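Local coordinates for methyltransferase domain-containing protein (Deinococcus radiodurans, PDB 3M33), which is of unknown function but probably acts as a methyltransferase, at residues Y21-A26 with E208-V213; R44-Q49 with F112-S117. All blocks are in the same frame, centred on the assembly; numbering follows the deposited sequence.

Interaction 1. Residues Y21-A26 with E208-V213; sequences YRHPWA and EERHLV. With SO4 (sulfate ion), chain I.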
ATOM      1  N   TYR A  21      -4.177  -5.840  -1.295  1.00 47.01           N
ATOM      2  CA  TYR A  21      -3.762  -4.444  -1.473  1.00 47.46           C
ATOM      3  C   TYR A  21      -3.912  -3.956  -2.921  1.00 49.85           C
ATOM      4  O   TYR A  21      -3.313  -2.944  -3.310  1.00 42.52           O
ATOM      5  CB  TYR A  21      -2.326  -4.231  -0.947  1.00 44.04           C
ATOM      6  CG  TYR A  21      -2.222  -4.587   0.524  1.00 45.85           C
ATOM      7  CD1 TYR A  21      -2.676  -3.706   1.503  1.00 40.87           C
ATOM      8  CD2 TYR A  21      -1.736  -5.830   0.931  1.00 46.93           C
ATOM      9  CE1 TYR A  21      -2.624  -4.039   2.852  1.00 47.00           C
ATOM     10  CE2 TYR A  21      -1.682  -6.170   2.283  1.00 46.74           C
ATOM     11  CZ  TYR A  21      -2.124  -5.266   3.231  1.00 41.88           C
ATOM     12  OH  TYR A  21      -2.078  -5.586   4.557  1.00 49.53           O
ATOM     13  N   ARG A  22      -4.725  -4.663  -3.709  1.00 39.48           N
ATOM     14  CA  ARG A  22      -5.007  -4.242  -5.086  1.00 45.97           C
ATOM     15  C   ARG A  22      -6.512  -4.109  -5.348  1.00 49.67           C
ATOM     16  O   ARG A  22      -7.338  -4.560  -4.557  1.00 48.47           O
ATOM     17  CB  ARG A  22      -4.393  -5.222  -6.096  1.00 45.39           C
ATOM     18  CG  ARG A  22      -2.882  -5.417  -5.968  1.00 55.74           C
ATOM     19  CD  ARG A  22      -2.399  -6.510  -6.930  1.00 67.37           C
ATOM     20  NE  ARG A  22      -1.083  -7.066  -6.593  1.00 68.02           N
ATOM     21  CZ  ARG A  22      -0.880  -8.329  -6.218  1.00 63.31           C
ATOM     22  NH1 ARG A  22      -1.918  -9.164  -6.125  1.00 54.05           N
ATOM     23  NH2 ARG A  22       0.357  -8.758  -5.934  1.00 49.24           N
ATOM     24  N   HIS A  23      -6.864  -3.488  -6.466  1.00 48.96           N
ATOM     25  CA  HIS A  23      -8.234  -3.514  -6.945  1.00 46.04           C
ATOM     26  C   HIS A  23      -8.478  -4.873  -7.615  1.00 51.00           C
ATOM     27  O   HIS A  23      -7.663  -5.307  -8.408  1.00 52.87           O
ATOM     28  CB  HIS A  23      -8.469  -2.359  -7.918  1.00 42.14           C
ATOM     29  CG  HIS A  23      -8.410  -1.005  -7.276  1.00 51.59           C
ATOM     30  ND1 HIS A  23      -8.152   0.150  -7.988  1.00 47.09           N
ATOM     31  CD2 HIS A  23      -8.595  -0.620  -5.989  1.00 49.79           C
ATOM     32  CE1 HIS A  23      -8.191   1.188  -7.170  1.00 46.15           C
ATOM     33  NE2 HIS A  23      -8.450   0.747  -5.949  1.00 50.03           N
ATOM     34  N   PRO A  24      -9.592  -5.551  -7.271  1.00 48.56           N
ATOM     35  CA  PRO A  24      -9.911  -6.949  -7.635  1.00 49.62           C
ATOM     36  C   PRO A  24     -10.428  -7.156  -9.058  1.00 51.73           C
ATOM     37  O   PRO A  24     -10.449  -8.285  -9.541  1.00 54.21           O
ATOM     38  CB  PRO A  24     -11.050  -7.327  -6.665  1.00 46.95           C
ATOM     39  CG  PRO A  24     -11.145  -6.228  -5.682  1.00 52.31           C
ATOM     40  CD  PRO A  24     -10.543  -4.999  -6.298  1.00 49.59           C
ATOM     41  N   TRP A  25     -10.870  -6.086  -9.706  1.00 49.94           N
ATOM     42  CA  TRP A  25     -11.462  -6.196 -11.029  1.00 48.87           C
ATOM     43  C   TRP A  25     -10.403  -6.090 -12.133  1.00 49.69           C
ATOM     44  O   TRP A  25      -9.321  -5.560 -11.912  1.00 49.73           O
ATOM     45  CB  TRP A  25     -12.536  -5.122 -11.199  1.00 45.00           C
ATOM     46  CG  TRP A  25     -12.027  -3.691 -11.121  1.00 39.38           C
ATOM     47  CD1 TRP A  25     -11.632  -2.915 -12.164  1.00 36.49           C
ATOM     48  CD2 TRP A  25     -11.891  -2.874  -9.941  1.00 45.71           C
ATOM     49  NE1 TRP A  25     -11.253  -1.666 -11.717  1.00 40.76           N
ATOM     50  CE2 TRP A  25     -11.394  -1.620 -10.354  1.00 36.02           C
ATOM     51  CE3 TRP A  25     -12.139  -3.085  -8.576  1.00 49.43           C
ATOM     52  CZ2 TRP A  25     -11.146  -0.574  -9.455  1.00 41.48           C
ATOM     53  CZ3 TRP A  25     -11.887  -2.050  -7.682  1.00 47.74           C
ATOM     54  CH2 TRP A  25     -11.395  -0.809  -8.125  1.00 48.92           C
ATOM     55  N   ALA A  26     -10.710  -6.632 -13.306  1.00 40.30           N
ATOM     56  CA  ALA A  26      -9.861  -6.472 -14.473  1.00 44.94           C
ATOM     57  C   ALA A  26      -9.929  -5.021 -14.943  1.00 50.33           C
ATOM     58  O   ALA A  26     -11.004  -4.420 -14.951  1.00 41.80           O
ATOM     59  CB  ALA A  26     -10.309  -7.403 -15.572  1.00 42.12           C
ATOM     60  N   GLU A 208      -8.130   5.731 -12.047  1.00 39.53           N
ATOM     61  CA  GLU A 208      -7.367   5.127 -10.969  1.00 38.31           C
ATOM     62  C   GLU A 208      -6.623   6.275 -10.300  1.00 34.21           C
ATOM     63  O   GLU A 208      -5.854   6.975 -10.947  1.00 36.20           O
ATOM     64  CB  GLU A 208      -6.373   4.099 -11.535  1.00 38.32           C
ATOM     65  CG  GLU A 208      -6.996   2.754 -11.919  1.00 35.60           C
ATOM     66  CD  GLU A 208      -7.263   1.867 -10.705  1.00 38.90           C
ATOM     67  OE1 GLU A 208      -6.754   2.194  -9.602  1.00 40.45           O
ATOM     68  OE2 GLU A 208      -7.968   0.841 -10.856  1.00 41.52           O
ATOM     69  N   GLU A 209      -6.833   6.475  -9.009  1.00 35.95           N
ATOM     70  CA  GLU A 209      -6.231   7.624  -8.350  1.00 36.96           C
ATOM     71  C   GLU A 209      -5.405   7.230  -7.132  1.00 36.58           C
ATOM     72  O   GLU A 209      -5.726   6.274  -6.443  1.00 35.46           O
ATOM     73  CB  GLU A 209      -7.319   8.650  -7.990  1.00 35.29           C
ATOM     74  CG  GLU A 209      -8.248   8.914  -9.156  1.00 36.30           C
ATOM     75  CD  GLU A 209      -9.138  10.139  -8.974  1.00 34.81           C
ATOM     76  OE1 GLU A 209      -9.794  10.261  -7.925  1.00 39.34           O
ATOM     77  OE2 GLU A 209      -9.169  10.978  -9.892  1.00 38.21           O
ATOM     78  N   ARG A 210      -4.332   7.970  -6.871  1.00 30.55           N
ATOM     79  CA  ARG A 210      -3.457   7.658  -5.748  1.00 37.78           C
ATOM     80  C   ARG A 210      -3.021   8.929  -5.028  1.00 36.87           C
ATOM     81  O   ARG A 210      -2.931   9.989  -5.635  1.00 34.59           O
ATOM     82  CB  ARG A 210      -2.215   6.897  -6.219  1.00 35.89           C
ATOM     83  CG  ARG A 210      -2.513   5.621  -6.995  1.00 25.97           C
ATOM     84  CD  ARG A 210      -2.931   4.440  -6.084  1.00 26.72           C
ATOM     85  NE  ARG A 210      -3.029   3.215  -6.878  1.00 34.14           N
ATOM     86  CZ  ARG A 210      -4.093   2.891  -7.605  1.00 40.70           C
ATOM     87  NH1 ARG A 210      -5.143   3.707  -7.615  1.00 36.10           N
ATOM     88  NH2 ARG A 210      -4.107   1.775  -8.335  1.00 36.58           N
ATOM     89  N   HIS A 211      -2.746   8.805  -3.735  1.00 33.05           N
ATOM     90  CA  HIS A 211      -2.265   9.917  -2.926  1.00 32.54           C
ATOM     91  C   HIS A 211      -0.917   9.522  -2.334  1.00 32.43           C
ATOM     92  O   HIS A 211      -0.864   8.688  -1.440  1.00 32.28           O
ATOM     93  CB  HIS A 211      -3.256  10.169  -1.783  1.00 28.66           C
ATOM     94  CG  HIS A 211      -2.916  11.342  -0.916  1.00 32.16           C
ATOM     95  ND1 HIS A 211      -3.548  11.576   0.291  1.00 36.89           N
ATOM     96  CD2 HIS A 211      -2.038  12.359  -1.083  1.00 33.90           C
ATOM     97  CE1 HIS A 211      -3.066  12.681   0.829  1.00 38.24           C
ATOM     98  NE2 HIS A 211      -2.143  13.171   0.023  1.00 36.05           N
ATOM     99  N   LEU A 212       0.169  10.118  -2.820  1.00 34.06           N
ATOM    100  CA  LEU A 212       1.503   9.794  -2.312  1.00 32.97           C
ATOM    101  C   LEU A 212       1.938  10.805  -1.280  1.00 37.12           C
ATOM    102  O   LEU A 212       1.772  12.008  -1.486  1.00 32.92           O
ATOM    103  CB  LEU A 212       2.539   9.802  -3.436  1.00 35.02           C
ATOM    104  CG  LEU A 212       2.626   8.698  -4.476  1.00 46.78           C
ATOM    105  CD1 LEU A 212       1.349   8.608  -5.293  1.00 54.17           C
ATOM    106  CD2 LEU A 212       3.822   8.961  -5.389  1.00 47.51           C
ATOM    107  N   VAL A 213       2.528  10.328  -0.186  1.00 30.91           N
ATOM    108  CA  VAL A 213       2.973  11.210   0.878  1.00 32.64           C
ATOM    109  C   VAL A 213       4.339  10.758   1.378  1.00 34.70           C
ATOM    110  O   VAL A 213       4.521   9.601   1.751  1.00 38.68           O
ATOM    111  CB  VAL A 213       1.963  11.228   2.074  1.00 33.83           C
ATOM    112  CG1 VAL A 213       2.502  12.029   3.239  1.00 31.00           C
ATOM    113  CG2 VAL A 213       0.623  11.789   1.641  1.00 33.61           C
TER
HETATM  114  S   SO4 I 230      -4.012  -0.372 -11.230  0.50 63.78           S
HETATM  115  O1  SO4 I 230      -2.697  -0.860 -10.812  0.50 62.66           O
HETATM  116  O2  SO4 I 230      -5.019  -0.646 -10.208  0.50 59.49           O
HETATM  117  O3  SO4 I 230      -3.932   1.065 -11.463  0.50 63.66           O
HETATM  118  O4  SO4 I 230      -4.412  -1.055 -12.455  0.50 68.43           O

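Interaction 2. Residues R44-Q49 with F112-S117; sequences RLLTPQ and FGLIVS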
ATOM      1  N   ARG A  44      14.801   5.681  -4.258  1.00 39.52           N
ATOM      2  CA  ARG A  44      15.765   6.732  -3.909  1.00 36.94           C
ATOM      3  C   ARG A  44      16.092   6.732  -2.419  1.00 41.69           C
ATOM      4  O   ARG A  44      17.185   7.113  -2.020  1.00 43.37           O
ATOM      5  CB  ARG A  44      15.247   8.129  -4.305  1.00 37.97           C
ATOM      6  CG  ARG A  44      15.107   8.389  -5.799  1.00 36.99           C
ATOM      7  CD  ARG A  44      14.547   9.803  -6.042  1.00 40.63           C
ATOM      8  NE  ARG A  44      15.571  10.840  -5.881  1.00 37.98           N
ATOM      9  CZ  ARG A  44      15.741  11.590  -4.793  1.00 45.98           C
ATOM     10  NH1 ARG A  44      14.940  11.456  -3.739  1.00 44.36           N
ATOM     11  NH2 ARG A  44      16.716  12.490  -4.763  1.00 41.76           N
ATOM     12  N   LEU A  45      15.134   6.319  -1.593  1.00 43.24           N
ATOM     13  CA  LEU A  45      15.307   6.337  -0.135  1.00 32.09           C
ATOM     14  C   LEU A  45      16.073   5.141   0.464  1.00 36.59           C
ATOM     15  O   LEU A  45      16.375   5.137   1.656  1.00 40.70           O
ATOM     16  CB  LEU A  45      13.942   6.418   0.538  1.00 34.95           C
ATOM     17  CG  LEU A  45      13.227   7.770   0.406  1.00 40.42           C
ATOM     18  CD1 LEU A  45      11.723   7.554   0.483  1.00 37.67           C
ATOM     19  CD2 LEU A  45      13.704   8.744   1.484  1.00 36.10           C
ATOM     20  N   LEU A  46      16.369   4.126  -0.337  1.00 34.28           N
ATOM     21  CA  LEU A  46      16.976   2.907   0.212  1.00 34.62           C
ATOM     22  C   LEU A  46      18.496   2.897   0.039  1.00 35.48           C
ATOM     23  O   LEU A  46      18.995   3.088  -1.063  1.00 34.54           O
ATOM     24  CB  LEU A  46      16.376   1.660  -0.453  1.00 34.68           C
ATOM     25  CG  LEU A  46      14.874   1.462  -0.199  1.00 35.42           C
ATOM     26  CD1 LEU A  46      14.317   0.338  -1.027  1.00 32.80           C
ATOM     27  CD2 LEU A  46      14.649   1.201   1.271  1.00 28.60           C
ATOM     28  N   THR A  47      19.221   2.664   1.128  1.00 37.05           N
ATOM     29  CA  THR A  47      20.669   2.489   1.060  1.00 38.08           C
ATOM     30  C   THR A  47      21.040   1.256   1.873  1.00 34.16           C
ATOM     31  O   THR A  47      20.230   0.792   2.674  1.00 38.77           O
ATOM     32  CB  THR A  47      21.416   3.699   1.654  1.00 40.81           C
ATOM     33  OG1 THR A  47      21.385   3.625   3.088  1.00 36.85           O
ATOM     34  CG2 THR A  47      20.781   4.998   1.181  1.00 39.49           C
ATOM     35  N   PRO A  48      22.266   0.732   1.689  1.00 37.44           N
ATOM     36  CA  PRO A  48      22.686  -0.459   2.443  1.00 40.45           C
ATOM     37  C   PRO A  48      22.805  -0.187   3.942  1.00 42.87           C
ATOM     38  O   PRO A  48      23.112  -1.106   4.686  1.00 46.08           O
ATOM     39  CB  PRO A  48      24.070  -0.790   1.860  1.00 41.31           C
ATOM     40  CG  PRO A  48      24.154  -0.042   0.571  1.00 47.91           C
ATOM     41  CD  PRO A  48      23.314   1.186   0.753  1.00 41.92           C
ATOM     42  N   GLN A  49      22.576   1.050   4.377  1.00 38.07           N
ATOM     43  CA  GLN A  49      22.517   1.350   5.805  1.00 38.78           C
ATOM     44  C   GLN A  49      21.079   1.514   6.324  1.00 42.41           C
ATOM     45  O   GLN A  49      20.870   1.642   7.518  1.00 46.42           O
ATOM     46  CB  GLN A  49      23.319   2.622   6.120  1.00 47.41           C
ATOM     47  CG  GLN A  49      24.849   2.505   5.897  1.00 57.44           C
ATOM     48  CD  GLN A  49      25.274   2.470   4.419  1.00 62.64           C
ATOM     49  OE1 GLN A  49      24.694   3.154   3.568  1.00 63.90           O
ATOM     50  NE2 GLN A  49      26.310   1.683   4.120  1.00 60.67           N
ATOM     51  N   PHE A 112      13.767   2.804  13.230  1.00 39.45           N
ATOM     52  CA  PHE A 112      13.893   2.606  11.792  1.00 33.38           C
ATOM     53  C   PHE A 112      14.158   3.933  11.078  1.00 39.54           C
ATOM     54  O   PHE A 112      13.698   4.987  11.524  1.00 44.30           O
ATOM     55  CB  PHE A 112      12.609   1.973  11.244  1.00 38.13           C
ATOM     56  CG  PHE A 112      12.322   0.610  11.800  1.00 44.35           C
ATOM     57  CD1 PHE A 112      12.935  -0.520  11.258  1.00 39.30           C
ATOM     58  CD2 PHE A 112      11.431   0.452  12.854  1.00 39.76           C
ATOM     59  CE1 PHE A 112      12.675  -1.785  11.771  1.00 40.63           C
ATOM     60  CE2 PHE A 112      11.150  -0.816  13.369  1.00 41.43           C
ATOM     61  CZ  PHE A 112      11.776  -1.938  12.835  1.00 40.54           C
ATOM     62  N   GLY A 113      14.895   3.886   9.971  1.00 39.63           N
ATOM     63  CA  GLY A 113      15.122   5.076   9.169  1.00 39.79           C
ATOM     64  C   GLY A 113      14.031   5.293   8.128  1.00 39.63           C
ATOM     65  O   GLY A 113      13.867   6.389   7.587  1.00 42.21           O
ATOM     66  N   LEU A 114      13.278   4.242   7.834  1.00 37.92           N
ATOM     67  CA  LEU A 114      12.164   4.353   6.893  1.00 41.33           C
ATOM     68  C   LEU A 114      10.972   3.516   7.360  1.00 41.79           C
ATOM     69  O   LEU A 114      11.124   2.341   7.708  1.00 35.67           O
ATOM     70  CB  LEU A 114      12.599   3.926   5.481  1.00 35.30           C
ATOM     71  CG  LEU A 114      11.537   3.935   4.381  1.00 35.96           C
ATOM     72  CD1 LEU A 114      11.104   5.366   4.092  1.00 36.28           C
ATOM     73  CD2 LEU A 114      12.085   3.279   3.109  1.00 34.45           C
ATOM     74  N   ILE A 115       9.789   4.124   7.365  1.00 36.64           N
ATOM     75  CA  ILE A 115       8.563   3.388   7.613  1.00 31.58           C
ATOM     76  C   ILE A 115       7.745   3.533   6.354  1.00 34.02           C
ATOM     77  O   ILE A 115       7.460   4.635   5.915  1.00 36.99           O
ATOM     78  CB  ILE A 115       7.784   3.930   8.827  1.00 31.24           C
ATOM     79  CG1 ILE A 115       8.576   3.719  10.124  1.00 32.39           C
ATOM     80  CG2 ILE A 115       6.442   3.258   8.939  1.00 27.16           C
ATOM     81  CD1 ILE A 115       9.716   4.700  10.297  1.00 37.15           C
ATOM     82  N   VAL A 116       7.385   2.418   5.744  1.00 33.82           N
ATOM     83  CA  VAL A 116       6.749   2.481   4.449  1.00 29.25           C
ATOM     84  C   VAL A 116       5.422   1.716   4.439  1.00 35.47           C
ATOM     85  O   VAL A 116       5.255   0.711   5.145  1.00 33.17           O
ATOM     86  CB  VAL A 116       7.693   1.959   3.359  1.00 34.31           C
ATOM     87  CG1 VAL A 116       7.987   0.503   3.575  1.00 34.75           C
ATOM     88  CG2 VAL A 116       7.074   2.160   1.995  1.00 40.79           C
ATOM     89  N   SER A 117       4.458   2.205   3.662  1.00 35.40           N
ATOM     90  CA  SER A 117       3.180   1.510   3.549  1.00 32.43           C
ATOM     91  C   SER A 117       2.567   1.717   2.181  1.00 39.24           C
ATOM     92  O   SER A 117       2.210   2.844   1.825  1.00 31.07           O
ATOM     93  CB  SER A 117       2.211   2.017   4.618  1.00 35.05           C
ATOM     94  OG  SER A 117       0.931   1.445   4.447  1.00 42.86           O
TER

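Interaction 1. Residues Y21-A26 with E208-V213
A buried histidine-carboxylate hydrogen bond ties His-23, in the loop between helix 9-18 and strand 28-29, to Glu-208 on strand 204-216. His-23 ND1 donates to Glu-208 OE2 at 3.0 Å, with an N-H...O angle of 160°. OE2 receives it on its syn lone pair, and the acceptor lies close to the imidazole plane. The Glu-208 chain bends at its second torsion (chi2 -78°), which brings the carboxylate nearer the loop. Arg-210 holds the other oxygen. Its NH1 and NH2 both reach Glu-208 OE1, each at 3.0 Å, in an end-on salt bridge. NH1 also bonds Glu-209 O, and NE pairs with Glu-35. Tyr-206 OH bonds Glu-208 OE2 and Trp-25 NE1. Trp-25 CH2 lies over one face of the His-23 ring, toward its rim. An alanine in place of Glu-208 would probably leave His-23 ND1 without its acceptor and Arg-210 without one of its two carboxylate partners. A sulfate, probably from the crystallisation liquor, sits alongside. Arg-210 NH2 makes a weak hydrogen bond to sulfate O2, 3.2 Å. The arrangement is a buried His-carboxylate hydrogen bond backed by an arginine salt bridge, joining loop to sheet in a Rossmann-like, probable methyltransferase fold.

Interaction 2. Residues R44-Q49 with F112-S117
The chain leaving helix 36-45 passes beside strand 112-118 at Leu-114, with the closest alpha carbons, Leu-45 CA and Leu-114 CA, 8.0 Å apart. The contact between the two segments is apolar and rests on three leucines. Leu-114 faces the other two from the strand, its two methyls forking toward them. Its CG lies opposite the backbone N (chi1 178°), and the branched end reaches toward segment 44-49 with one methyl for each neighbour. Leu-114 CD2 meets Leu-46 CD2 at 3.8 Å, methyl to methyl. These two side chains run at about a right angle to each other. The other methyl, Leu-114 CD1, faces Leu-45 CD1 at a looser 4.3 Å. Leu-45 starts out toward the strand from its alpha carbon. Leu-46 does not, but the end of its side chain swings closer. Leu-114 is buried, while Leu-45 and Leu-46 are partly exposed. Beyond the leucines the chain makes an ST turn. Thr-47 OG1 accepts from Gln-49 N at 3.1 Å, with an N-H...O angle of 150°. This turn leads into strand 51-55, which lies next to 112-118 and parallel to it in the sheet. Leu-46 also touches Val-52 of strand 51-55 and Trp-73 of strand 72-77. Leu-45 and Leu-114 both touch His-137 of strand 136-142, and Leu-42 of helix 36-45 packs on Leu-114.

Overall arrangement
Both interactions reach the same mixed sheet, but at different strands and with different chemistry. Their centres are 22 Å apart, and their nearest atoms about 7 Å. Interaction 1 is buried and polar. It joins a loop near the N-terminus to strand 204-216 through charged and hydrogen-bonding groups. Interaction 2 lies farther from the centre of the chain and is only partly buried. It uses methyl groups to pack the chain leaving helix 36-45 on strand 112-118. Along the chain it is nested inside the loop closed by interaction 1. Helix 36-45 links the two regions: Leu-212 touches its Phe-38 and Trp-41, and Val-116 touches its Phe-38.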